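Local coordinates for oxysterol-binding protein homolog 3 (Saccharomyces cerevisiae, PDB 4IC4) that carries sterols and phospholipids between membranes through the cytosol in the hydrophobic pocket of its OSBP-related domain, in directional transport coupled to phosphoinositides, at residues E80-L84 / I282-G286; P122-E126 / I393-W397; F128-R132 / F301-L305; P149-F153 / Y164-P168; Q200-I204 / M215-F221. All blocks are in the same frame, centred on the assembly; numbering follows the deposited sequence.

Contact 1. Residues E80-L84 / I282-G286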
# COMPACT_ATOMS: atom_id res chain seq x y z
N GLU A 80 6.52 1.77 4.72
CA GLU A 80 6.69 1.82 6.17
C GLU A 80 8.15 1.62 6.56
O GLU A 80 8.64 2.25 7.49
CB GLU A 80 5.84 0.73 6.85
CG GLU A 80 6.01 0.69 8.36
CD GLU A 80 5.24 -0.44 9.04
OE1 GLU A 80 4.49 -1.18 8.36
OE2 GLU A 80 5.39 -0.58 10.27
N TYR A 81 8.85 0.74 5.83
CA TYR A 81 10.25 0.46 6.13
C TYR A 81 11.20 1.01 5.08
O TYR A 81 12.19 0.38 4.69
CB TYR A 81 10.44 -1.06 6.28
CG TYR A 81 9.57 -1.66 7.37
CD1 TYR A 81 9.94 -1.60 8.71
CD2 TYR A 81 8.36 -2.27 7.05
CE1 TYR A 81 9.11 -2.13 9.72
CE2 TYR A 81 7.53 -2.80 8.04
CZ TYR A 81 7.91 -2.73 9.37
OH TYR A 81 7.08 -3.25 10.34
N ALA A 82 10.89 2.22 4.62
CA ALA A 82 11.69 2.93 3.63
C ALA A 82 13.17 3.03 4.00
O ALA A 82 14.03 3.08 3.11
CB ALA A 82 11.12 4.33 3.41
N PRO A 83 13.51 3.09 5.31
CA PRO A 83 14.93 3.18 5.66
C PRO A 83 15.76 2.02 5.09
O PRO A 83 16.98 2.13 4.97
CB PRO A 83 14.91 3.20 7.18
CG PRO A 83 13.65 3.97 7.47
CD PRO A 83 12.66 3.37 6.49
N LEU A 84 15.10 0.92 4.75
CA LEU A 84 15.80 -0.22 4.16
C LEU A 84 16.38 0.19 2.80
O LEU A 84 17.46 -0.26 2.41
CB LEU A 84 14.85 -1.40 3.96
CG LEU A 84 14.46 -2.20 5.21
CD1 LEU A 84 13.35 -3.17 4.87
CD2 LEU A 84 15.68 -2.95 5.74
N ILE A 282 18.47 -8.33 9.11
CA ILE A 282 18.36 -7.35 8.04
C ILE A 282 17.15 -6.44 8.24
O ILE A 282 17.19 -5.25 7.94
CB ILE A 282 18.21 -8.05 6.66
CG1 ILE A 282 19.40 -8.98 6.41
CG2 ILE A 282 18.08 -7.01 5.56
CD1 ILE A 282 20.73 -8.28 6.33
N TRP A 283 16.07 -7.02 8.76
CA TRP A 283 14.83 -6.29 8.97
C TRP A 283 14.01 -6.93 10.09
O TRP A 283 14.06 -8.14 10.29
CB TRP A 283 14.01 -6.29 7.67
CG TRP A 283 12.55 -5.96 7.84
CD1 TRP A 283 12.00 -4.71 7.95
CD2 TRP A 283 11.46 -6.89 7.93
NE1 TRP A 283 10.64 -4.81 8.11
CE2 TRP A 283 10.28 -6.13 8.10
CE3 TRP A 283 11.37 -8.29 7.89
CZ2 TRP A 283 9.02 -6.73 8.23
CZ3 TRP A 283 10.11 -8.88 8.02
CH2 TRP A 283 8.95 -8.10 8.19
N GLU A 284 13.25 -6.10 10.79
CA GLU A 284 12.38 -6.55 11.88
C GLU A 284 11.13 -5.67 11.86
O GLU A 284 11.20 -4.49 11.51
CB GLU A 284 13.08 -6.39 13.23
CG GLU A 284 14.35 -7.19 13.39
CD GLU A 284 15.08 -6.85 14.67
OE1 GLU A 284 15.49 -5.67 14.82
OE2 GLU A 284 15.25 -7.74 15.53
N VAL A 285 9.99 -6.24 12.23
CA VAL A 285 8.75 -5.47 12.25
C VAL A 285 8.80 -4.39 13.32
O VAL A 285 9.56 -4.48 14.28
CB VAL A 285 7.52 -6.37 12.51
CG1 VAL A 285 7.37 -7.40 11.40
CG2 VAL A 285 7.64 -7.05 13.87
N GLY A 286 7.98 -3.37 13.13
CA GLY A 286 7.90 -2.28 14.09
C GLY A 286 6.79 -2.57 15.07
O GLY A 286 6.52 -3.73 15.39

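Contact 2. Residues P122-E126 / I393-W397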
# COMPACT_ATOMS: atom_id res chain seq x y z
N PRO A 122 -10.76 4.71 -3.34
CA PRO A 122 -10.58 6.14 -3.58
C PRO A 122 -11.46 6.60 -4.75
O PRO A 122 -11.90 5.79 -5.56
CB PRO A 122 -9.10 6.26 -3.94
CG PRO A 122 -8.48 5.05 -3.29
CD PRO A 122 -9.50 3.98 -3.54
N LEU A 123 -11.71 7.89 -4.81
CA LEU A 123 -12.49 8.45 -5.90
C LEU A 123 -11.50 8.76 -7.02
O LEU A 123 -10.31 8.94 -6.77
CB LEU A 123 -13.16 9.75 -5.47
CG LEU A 123 -14.10 9.63 -4.27
CD1 LEU A 123 -14.57 11.02 -3.86
CD2 LEU A 123 -15.29 8.75 -4.64
N LEU A 124 -11.97 8.78 -8.26
CA LEU A 124 -11.09 9.14 -9.35
C LEU A 124 -10.58 10.56 -9.04
O LEU A 124 -11.36 11.44 -8.66
CB LEU A 124 -11.85 9.14 -10.68
CG LEU A 124 -11.08 9.61 -11.91
CD1 LEU A 124 -9.89 8.70 -12.18
CD2 LEU A 124 -12.03 9.59 -13.10
N ALA A 125 -9.27 10.75 -9.18
CA ALA A 125 -8.62 12.04 -8.93
C ALA A 125 -8.36 12.31 -7.45
O ALA A 125 -7.84 13.37 -7.09
CB ALA A 125 -9.43 13.18 -9.54
N GLU A 126 -8.73 11.37 -6.59
CA GLU A 126 -8.43 11.52 -5.17
C GLU A 126 -6.91 11.37 -5.08
O GLU A 126 -6.29 10.66 -5.88
CB GLU A 126 -9.11 10.41 -4.36
CG GLU A 126 -8.79 10.42 -2.86
CD GLU A 126 -9.64 9.44 -2.07
OE1 GLU A 126 -9.19 8.97 -1.01
OE2 GLU A 126 -10.77 9.14 -2.51
N ILE A 393 -8.36 22.99 -9.04
CA ILE A 393 -8.70 21.67 -8.53
C ILE A 393 -10.12 21.70 -7.99
O ILE A 393 -10.42 22.43 -7.04
CB ILE A 393 -7.74 21.25 -7.40
CG1 ILE A 393 -6.29 21.31 -7.89
CG2 ILE A 393 -8.10 19.86 -6.90
CD1 ILE A 393 -5.98 20.42 -9.09
N SER A 394 -11.00 20.89 -8.58
CA SER A 394 -12.39 20.85 -8.15
C SER A 394 -12.59 20.06 -6.87
O SER A 394 -11.73 19.26 -6.47
CB SER A 394 -13.26 20.24 -9.24
OG SER A 394 -12.92 18.88 -9.44
N GLN A 395 -13.72 20.29 -6.22
CA GLN A 395 -14.07 19.59 -5.00
C GLN A 395 -14.82 18.32 -5.40
O GLN A 395 -15.86 18.38 -6.05
CB GLN A 395 -14.98 20.47 -4.13
CG GLN A 395 -14.32 21.74 -3.64
CD GLN A 395 -13.32 21.50 -2.53
OE1 GLN A 395 -12.49 22.36 -2.23
NE2 GLN A 395 -13.40 20.34 -1.89
N LEU A 396 -14.28 17.16 -5.02
CA LEU A 396 -14.91 15.89 -5.36
C LEU A 396 -16.13 15.64 -4.47
O LEU A 396 -17.00 14.83 -4.81
CB LEU A 396 -13.90 14.75 -5.22
CG LEU A 396 -12.65 14.88 -6.09
CD1 LEU A 396 -11.67 13.76 -5.75
CD2 LEU A 396 -13.04 14.82 -7.57
N TRP A 397 -16.20 16.33 -3.34
CA TRP A 397 -17.32 16.19 -2.41
C TRP A 397 -17.56 17.52 -1.69
O TRP A 397 -16.77 18.46 -1.84
CB TRP A 397 -17.04 15.09 -1.39
CG TRP A 397 -15.80 15.32 -0.59
CD1 TRP A 397 -15.65 16.16 0.48
CD2 TRP A 397 -14.50 14.75 -0.84
NE1 TRP A 397 -14.34 16.16 0.91
CE2 TRP A 397 -13.62 15.31 0.11
CE3 TRP A 397 -14.01 13.84 -1.78
CZ2 TRP A 397 -12.26 14.97 0.15
CZ3 TRP A 397 -12.66 13.51 -1.74
CH2 TRP A 397 -11.80 14.07 -0.78
OXT TRP A 397 -18.56 17.58 -0.95

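Contact 3. Residues F128-R132 / F301-L305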
# COMPACT_ATOMS: atom_id res chain seq x y z
N PHE A 128 -3.24 11.35 -2.29
CA PHE A 128 -2.76 11.14 -0.94
C PHE A 128 -1.28 11.44 -0.92
O PHE A 128 -0.49 10.81 -1.62
CB PHE A 128 -2.98 9.72 -0.44
CG PHE A 128 -2.41 9.47 0.93
CD1 PHE A 128 -2.89 10.18 2.04
CD2 PHE A 128 -1.36 8.58 1.11
CE1 PHE A 128 -2.34 9.99 3.30
CE2 PHE A 128 -0.80 8.39 2.38
CZ PHE A 128 -1.28 9.09 3.48
N GLU A 129 -0.90 12.44 -0.14
CA GLU A 129 0.50 12.79 -0.01
C GLU A 129 0.97 12.27 1.34
O GLU A 129 0.18 12.11 2.27
CB GLU A 129 0.70 14.31 -0.03
CG GLU A 129 0.12 15.04 1.18
CD GLU A 129 0.71 16.42 1.39
OE1 GLU A 129 1.24 16.68 2.49
OE2 GLU A 129 0.65 17.26 0.46
N LEU A 130 2.26 12.00 1.44
CA LEU A 130 2.84 11.53 2.68
C LEU A 130 4.28 12.00 2.77
O LEU A 130 5.16 11.51 2.06
CB LEU A 130 2.79 10.00 2.78
CG LEU A 130 3.38 9.43 4.08
CD1 LEU A 130 2.60 9.94 5.29
CD2 LEU A 130 3.36 7.92 4.03
N ILE A 131 4.50 12.98 3.65
CA ILE A 131 5.83 13.52 3.87
C ILE A 131 6.34 12.98 5.20
O ILE A 131 5.73 13.21 6.24
CB ILE A 131 5.80 15.06 3.95
CG1 ILE A 131 5.34 15.65 2.61
CG2 ILE A 131 7.18 15.58 4.33
CD1 ILE A 131 5.11 17.15 2.65
N ARG A 132 7.44 12.23 5.16
CA ARG A 132 8.02 11.68 6.38
C ARG A 132 9.46 12.15 6.49
O ARG A 132 10.39 11.45 6.09
CB ARG A 132 7.95 10.15 6.38
CG ARG A 132 6.54 9.59 6.50
CD ARG A 132 5.90 9.93 7.84
NE ARG A 132 6.68 9.41 8.96
CZ ARG A 132 6.21 8.59 9.89
NH1 ARG A 132 4.95 8.17 9.85
NH2 ARG A 132 7.01 8.17 10.87
N PHE A 301 2.24 3.01 11.99
CA PHE A 301 2.35 3.71 10.71
C PHE A 301 0.96 3.84 10.07
O PHE A 301 0.60 4.90 9.56
CB PHE A 301 3.30 2.95 9.77
CG PHE A 301 3.68 3.71 8.52
CD1 PHE A 301 4.65 4.71 8.56
CD2 PHE A 301 3.08 3.41 7.30
CE1 PHE A 301 5.02 5.40 7.41
CE2 PHE A 301 3.45 4.10 6.14
CZ PHE A 301 4.42 5.09 6.19
N THR A 302 0.18 2.76 10.11
CA THR A 302 -1.16 2.79 9.53
C THR A 302 -2.01 3.85 10.24
O THR A 302 -2.72 4.62 9.60
CB THR A 302 -1.90 1.45 9.70
OG1 THR A 302 -1.01 0.37 9.42
CG2 THR A 302 -3.09 1.39 8.74
N ALA A 303 -1.93 3.86 11.57
CA ALA A 303 -2.70 4.80 12.38
C ALA A 303 -2.35 6.25 12.10
O ALA A 303 -3.16 7.15 12.34
CB ALA A 303 -2.50 4.48 13.86
N ASN A 304 -1.14 6.48 11.59
CA ASN A 304 -0.68 7.83 11.30
C ASN A 304 -1.00 8.33 9.89
O ASN A 304 -0.89 9.52 9.62
CB ASN A 304 0.83 7.93 11.55
CG ASN A 304 1.17 7.89 13.02
OD1 ASN A 304 0.37 8.33 13.85
ND2 ASN A 304 2.35 7.39 13.35
N LEU A 305 -1.41 7.41 9.02
CA LEU A 305 -1.72 7.76 7.64
C LEU A 305 -2.79 8.84 7.46
O LEU A 305 -2.64 9.76 6.66
CB LEU A 305 -2.16 6.51 6.87
CG LEU A 305 -1.09 5.45 6.58
CD1 LEU A 305 -1.77 4.17 6.13
CD2 LEU A 305 -0.12 5.96 5.51
O HOH W 1 4.87 6.12 12.20

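Contact 4. Residues P149-F153 / Y164-P168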
# COMPACT_ATOMS: atom_id res chain seq x y z
N PRO A 149 -9.63 0.25 -11.83
CA PRO A 149 -8.93 1.14 -10.91
C PRO A 149 -7.42 1.11 -11.13
O PRO A 149 -6.82 0.04 -11.20
CB PRO A 149 -9.32 0.60 -9.54
CG PRO A 149 -9.44 -0.88 -9.81
CD PRO A 149 -10.21 -0.90 -11.11
N VAL A 150 -6.82 2.29 -11.24
CA VAL A 150 -5.38 2.40 -11.41
C VAL A 150 -4.89 3.50 -10.48
O VAL A 150 -5.43 4.60 -10.47
CB VAL A 150 -5.00 2.76 -12.87
CG1 VAL A 150 -3.48 2.89 -12.99
CG2 VAL A 150 -5.50 1.70 -13.83
N PHE A 151 -3.88 3.17 -9.69
CA PHE A 151 -3.30 4.12 -8.75
C PHE A 151 -1.84 4.36 -9.09
O PHE A 151 -1.08 3.42 -9.35
CB PHE A 151 -3.44 3.56 -7.33
CG PHE A 151 -4.83 3.12 -6.98
CD1 PHE A 151 -5.81 4.06 -6.68
CD2 PHE A 151 -5.17 1.77 -6.97
CE1 PHE A 151 -7.12 3.67 -6.38
CE2 PHE A 151 -6.48 1.37 -6.67
CZ PHE A 151 -7.45 2.32 -6.37
N ALA A 152 -1.44 5.62 -9.08
CA ALA A 152 -0.06 5.99 -9.40
C ALA A 152 0.63 6.53 -8.17
O ALA A 152 0.05 7.32 -7.41
CB ALA A 152 -0.03 7.02 -10.52
N PHE A 153 1.88 6.11 -7.97
CA PHE A 153 2.68 6.53 -6.81
C PHE A 153 4.07 6.98 -7.22
O PHE A 153 4.68 6.40 -8.12
CB PHE A 153 2.86 5.37 -5.83
CG PHE A 153 1.59 4.91 -5.18
CD1 PHE A 153 1.26 5.31 -3.89
CD2 PHE A 153 0.70 4.09 -5.87
CE1 PHE A 153 0.07 4.90 -3.29
CE2 PHE A 153 -0.49 3.68 -5.29
CZ PHE A 153 -0.81 4.09 -4.00
N TYR A 164 5.34 3.65 -9.19
CA TYR A 164 4.48 2.48 -9.17
C TYR A 164 3.12 2.81 -9.76
O TYR A 164 2.49 3.78 -9.36
CB TYR A 164 4.33 2.04 -7.71
CG TYR A 164 3.67 0.70 -7.42
CD1 TYR A 164 3.79 -0.39 -8.30
CD2 TYR A 164 3.04 0.48 -6.19
CE1 TYR A 164 3.31 -1.66 -7.94
CE2 TYR A 164 2.56 -0.77 -5.82
CZ TYR A 164 2.71 -1.84 -6.69
OH TYR A 164 2.28 -3.08 -6.29
N THR A 165 2.70 2.02 -10.74
CA THR A 165 1.39 2.17 -11.36
C THR A 165 0.76 0.82 -11.05
O THR A 165 1.23 -0.21 -11.54
CB THR A 165 1.49 2.39 -12.88
OG1 THR A 165 2.14 3.65 -13.14
CG2 THR A 165 0.11 2.40 -13.51
N VAL A 166 -0.30 0.82 -10.26
CA VAL A 166 -0.88 -0.44 -9.84
C VAL A 166 -2.39 -0.58 -9.91
O VAL A 166 -3.14 0.38 -9.69
CB VAL A 166 -0.42 -0.74 -8.40
CG1 VAL A 166 -0.91 0.37 -7.47
CG2 VAL A 166 -0.95 -2.07 -7.94
N THR A 167 -2.82 -1.79 -10.21
CA THR A 167 -4.23 -2.14 -10.28
C THR A 167 -4.43 -3.38 -9.42
O THR A 167 -3.95 -4.46 -9.76
CB THR A 167 -4.67 -2.48 -11.72
OG1 THR A 167 -4.66 -1.29 -12.51
CG2 THR A 167 -6.09 -3.07 -11.72
N PRO A 168 -5.12 -3.23 -8.27
CA PRO A 168 -5.35 -4.40 -7.42
C PRO A 168 -6.31 -5.33 -8.14
O PRO A 168 -7.18 -4.87 -8.87
CB PRO A 168 -5.97 -3.79 -6.16
CG PRO A 168 -5.37 -2.40 -6.13
CD PRO A 168 -5.46 -1.98 -7.57

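Contact 5. Residues Q200-I204 / M215-F221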
# COMPACT_ATOMS: atom_id res chain seq x y z
N GLN A 200 4.73 -7.15 -6.70
CA GLN A 200 4.43 -7.66 -5.37
C GLN A 200 3.90 -9.09 -5.44
O GLN A 200 3.16 -9.44 -6.35
CB GLN A 200 3.45 -6.74 -4.64
CG GLN A 200 4.14 -5.49 -4.11
CD GLN A 200 3.26 -4.65 -3.21
OE1 GLN A 200 3.76 -3.75 -2.52
NE2 GLN A 200 1.97 -4.92 -3.21
N PRO A 201 4.28 -9.93 -4.47
CA PRO A 201 3.83 -11.32 -4.45
C PRO A 201 2.33 -11.49 -4.27
O PRO A 201 1.65 -10.61 -3.75
CB PRO A 201 4.62 -11.92 -3.29
CG PRO A 201 4.73 -10.77 -2.35
CD PRO A 201 5.09 -9.62 -3.28
N THR A 202 1.84 -12.64 -4.71
CA THR A 202 0.43 -12.98 -4.60
C THR A 202 0.14 -13.34 -3.15
O THR A 202 0.97 -13.96 -2.48
CB THR A 202 0.09 -14.21 -5.47
OG1 THR A 202 0.43 -13.94 -6.84
CG2 THR A 202 -1.39 -14.54 -5.37
N THR A 203 -1.03 -12.95 -2.66
CA THR A 203 -1.44 -13.28 -1.30
C THR A 203 -2.80 -13.95 -1.39
O THR A 203 -3.51 -13.79 -2.39
CB THR A 203 -1.54 -12.04 -0.39
OG1 THR A 203 -2.45 -11.09 -0.96
CG2 THR A 203 -0.17 -11.40 -0.22
N ILE A 204 -3.17 -14.69 -0.36
CA ILE A 204 -4.46 -15.38 -0.34
C ILE A 204 -5.19 -15.12 0.97
O ILE A 204 -4.60 -15.18 2.04
CB ILE A 204 -4.28 -16.91 -0.50
CG1 ILE A 204 -3.49 -17.21 -1.78
CG2 ILE A 204 -5.64 -17.59 -0.54
CD1 ILE A 204 -4.20 -16.83 -3.06
N MET A 215 -4.59 -13.83 6.09
CA MET A 215 -3.92 -13.76 4.80
C MET A 215 -2.51 -14.30 4.88
O MET A 215 -1.87 -14.25 5.93
CB MET A 215 -3.87 -12.31 4.30
CG MET A 215 -5.19 -11.78 3.80
SD MET A 215 -5.11 -10.03 3.42
CE MET A 215 -3.91 -10.02 2.08
N GLU A 216 -2.03 -14.82 3.76
CA GLU A 216 -0.67 -15.35 3.70
C GLU A 216 -0.17 -15.27 2.26
O GLU A 216 -0.94 -15.42 1.31
CB GLU A 216 -0.64 -16.81 4.19
CG GLU A 216 -1.26 -17.82 3.23
CD GLU A 216 -1.26 -19.23 3.78
OE1 GLU A 216 -1.44 -20.18 2.98
OE2 GLU A 216 -1.09 -19.41 5.01
N PRO A 217 1.13 -15.02 2.08
CA PRO A 217 1.70 -14.93 0.74
C PRO A 217 1.85 -16.35 0.19
O PRO A 217 1.96 -17.31 0.96
CB PRO A 217 3.04 -14.25 0.97
CG PRO A 217 3.44 -14.77 2.31
CD PRO A 217 2.15 -14.69 3.10
N VAL A 218 1.86 -16.48 -1.13
CA VAL A 218 2.01 -17.79 -1.76
C VAL A 218 2.96 -17.73 -2.94
O VAL A 218 3.32 -16.65 -3.42
CB VAL A 218 0.64 -18.33 -2.25
CG1 VAL A 218 -0.28 -18.57 -1.08
CG2 VAL A 218 0.02 -17.36 -3.24
N ASN A 219 3.37 -18.91 -3.40
CA ASN A 219 4.27 -19.02 -4.54
C ASN A 219 5.60 -18.31 -4.31
O ASN A 219 6.19 -18.42 -3.24
CB ASN A 219 3.58 -18.48 -5.79
CG ASN A 219 2.39 -19.32 -6.22
OD1 ASN A 219 1.57 -18.90 -7.04
ND2 ASN A 219 2.29 -20.52 -5.66
N GLU A 220 6.05 -17.57 -5.31
CA GLU A 220 7.33 -16.88 -5.23
C GLU A 220 7.33 -15.63 -6.10
O GLU A 220 6.37 -15.37 -6.82
CB GLU A 220 8.44 -17.81 -5.71
CG GLU A 220 8.33 -18.14 -7.19
CD GLU A 220 8.63 -19.59 -7.51
OE1 GLU A 220 9.76 -20.05 -7.22
OE2 GLU A 220 7.74 -20.28 -8.05
N PHE A 221 8.41 -14.86 -6.02
CA PHE A 221 8.57 -13.66 -6.83
C PHE A 221 10.04 -13.26 -6.82
O PHE A 221 10.79 -13.68 -5.93
CB PHE A 221 7.66 -12.52 -6.34
CG PHE A 221 8.22 -11.72 -5.19
CD1 PHE A 221 8.83 -10.49 -5.43
CD2 PHE A 221 8.10 -12.17 -3.89
CE1 PHE A 221 9.30 -9.71 -4.37
CE2 PHE A 221 8.57 -11.41 -2.82
CZ PHE A 221 9.17 -10.17 -3.06
O HOH W 2 4.02 -14.60 -5.16
O HOH W 3 0.37 -16.48 -8.13

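Contact 1. Residues E80-L84 / I282-G286
The last strand of the curved antiparallel sheet in the OSBP-related domain, 281-284, meets the turn leading into helix 83-88 here. A classic beta bulge marks the strand: Ile282 and Trp283 both pair with Leu273 of the neighbouring strand 272-275. Two large aromatic rings dominate the contact. The indole of Trp283 turns its edge toward the face of Tyr81 in a T-shaped stack, with the Tyr81 ring and the five-membered ring of Trp283 centred 4.4 Å apart and their planes at 90°. Trp283 NE1 thus lies over the phenol face, 3.3 Å from Tyr81 CD1. The phenol also has a polar end to place, and at its edge the backbone amide Gly286 N donates a hydrogen bond to Tyr81 OH of 2.9 Å, just past the end of the strand. Leu84, in the first turn of the helix, adds apolar cover: its CD1 is 3.7 Å from Trp283 CD1, and its CD2 reaches to 3.5 Å from Ile282 O. Within 80-84, Leu84 N donates a hydrogen bond to Tyr81 O at 3.0 Å, holding the turn that presents both side chains. Helix 94-104 lies alongside, where Ser104 touches Tyr81 and Trp283. Tyrosine suits this place because its ring and hydroxyl work separately: the face receives the indole edge, while the oxygen satisfies an amide that has left the regular strand.

Contact 2. Residues P122-E126 / I393-W397
Pro122 stays clear of the C-terminal residues and packs instead on Ile71 and Leu72 of helix 71-76. Leu123 begins the contact: its CD1 methyl lies 4.0 Å from Leu396 CB and 3.5 Å from Trp397 CE3, at the edge of the indole, so a branched apolar side chain fills the angle between the last two residues. Leu123 also opens a type II beta turn, closed by Glu126 N bonding to Leu123 O at 2.9 Å. Leu124 gives its carbonyl oxygen to the packing, 3.7 Å from Leu396 CD1. Ala125 takes the positive-phi position of the turn, one more often given to glycine; its small CB is tolerated and lies 4.4 Å from Leu396 CD2. The extended side chain of Glu126 reaches across the turn, where OE2 accepts Leu123 N at 2.8 Å; its carboxylate is also held by Ser321 and in a salt bridge by Arg324. Leu396 is laid against the turn, while its O is bonded by Arg352. The turn also borders the phosphoinositide site: Leu124 N is hydrogen-bonded to Gln349, and the Leu124 side chain comes within about 4 Å of that of His146, two residues that bind phosphatidylinositol 4-phosphate in this lipid-transfer domain.

Contact 3. Residues F128-R132 / F301-L305
Apolar contacts make up most of this buried interface. Leu130 CD2 meets Phe301 CZ at 3.7 Å and Leu305 CD2 at 4.3 Å, while Phe128 CZ lies 3.9 Å from Leu305 CD2. Phe128, Leu130 and Arg132 are every second residue of the strand and so point to the same side, toward helix 301-305; Phe301 and Leu305, one helical turn apart, answer them. The strand belongs to the curved antiparallel sheet of the beta-barrel domain and the short helix lies across it, their axes 11.4 Å apart at closest and their directions 124° apart. Phe128 sits on helix 71-76 as well. Polar contacts gather at the Arg132 end. Phe301 CE1 lies over one face of the guanidinium, 3.7 Å from Arg132 NH1, while the charge is met by a salt bridge to Asp134. A water accepts hydrogen bonds from Arg132 NH1 (3.1 Å) and Asn304 ND2 (3.0 Å); Asn304 OD1 in turn accepts from the backbone of Asn32.

Contact 4. Residues P149-F153 / Y164-P168
Four backbone hydrogen bonds satisfy the facing amides and carbonyls. Phe151 N donates to Val166 O and Val166 N to Phe151 O, both 2.9 Å; Phe153 N donates to Tyr164 O at 2.8 Å, and Tyr164 N to Phe153 O at 3.0 Å. These two hydrogen-bonded pairs flank Ala152 and Thr165, a non-hydrogen-bonded pair. Beyond them Pro149 O is served by a side chain, Thr167 OG1, at 2.9 Å, so the threonine continues the pairing beyond the backbone ladder. This is the antiparallel hairpin of strands 150-157 and 160-172 in the barrel sheet, and the backbone groups on the far edge of each strand go to its neighbours: Val150 pairs with Val144, Ala152 with Glu142, Thr167 with Glu182. Thr165 OG1 is hydrogen-bonded to Trp372 N. On the opposite face Phe151, Phe153, Tyr164 and Val166 form an apolar layer, against which helix 71-76 sets Ile75, touching Phe153 and Val166; Phe153 CE2 is 4.0 Å from Val166 CG1, and Phe151 CE2 lies 3.6 Å from Pro168 CD.

Contact 5. Residues Q200-I204 / M215-F221
Pro201 lays its ring over the face of Phe221 in a CH-pi contact, CD lying 3.9 Å from the centroid and 11° off the ring normal, with Pro201 CB 3.5 Å from Phe221 CD2. This CH-pi contact lies at one end of an antiparallel beta hairpin, strands 203-206 and 214-225 of the barrel sheet. At the other end Ile204 N donates to Glu216 O at 2.9 Å and Glu216 N to Ile204 O at 3.1 Å. Next comes the non-hydrogen-bonded pair of Thr203 with Pro217, a place where proline costs nothing on this side, since the residue's nitrogen would face away from the partner strand. Val218 N then donates to Thr202 O at 3.0 Å. Beta-branched residues, well suited to extended backbone, pack beside these bonds: Ile204 CG1 is 3.6 Å from Val218 CG1, and Thr202 CG2 is 3.8 Å from Val218 CG2. Phe221 also rests on Ala102 and Ile103 of helix 94-104, while Glu216 has partners outside, in Ser245 N and a salt bridge with Lys206. Around Asn219, whose phi is positive, the second strand is interrupted and water replaces direct pairing. One water joins Thr202 OG1 (2.8 Å), which is also hydrogen-bonded to Asn180 ND2, to Asn219 OD1 (2.9 Å). Another accepts from Thr202 N at 3.0 Å and donates to Val218 O at 2.8 Å and Glu220 O at 3.0 Å.

How the contacts relate
All but contact 2 reach the same curved antiparallel sheet. Contacts 4 and 5 are local hairpins in series, nested within the long loops closed by contacts 1, 2 and 3; contact 3 is nested inside contact 2, and contact 1 crosses both. Contacts 1 and 2 lie on opposite sides of the chain's centre, their centres 32 Å apart, as are those of contacts 2 and 5. Contacts 1 and 3 touch (Glu80 CG to Phe301 CB, 3.8 Å), as do 2 and 4 (Pro122 CG to Phe151 CE1, 3.7 Å) and 4 and 5 (Tyr164 OH to Gln200 CD, 3.6 Å). Hairpins build the barrel wall; long-range contacts bring helices and turns onto it and the C-terminal residues against a turn beside the phosphoinositide site.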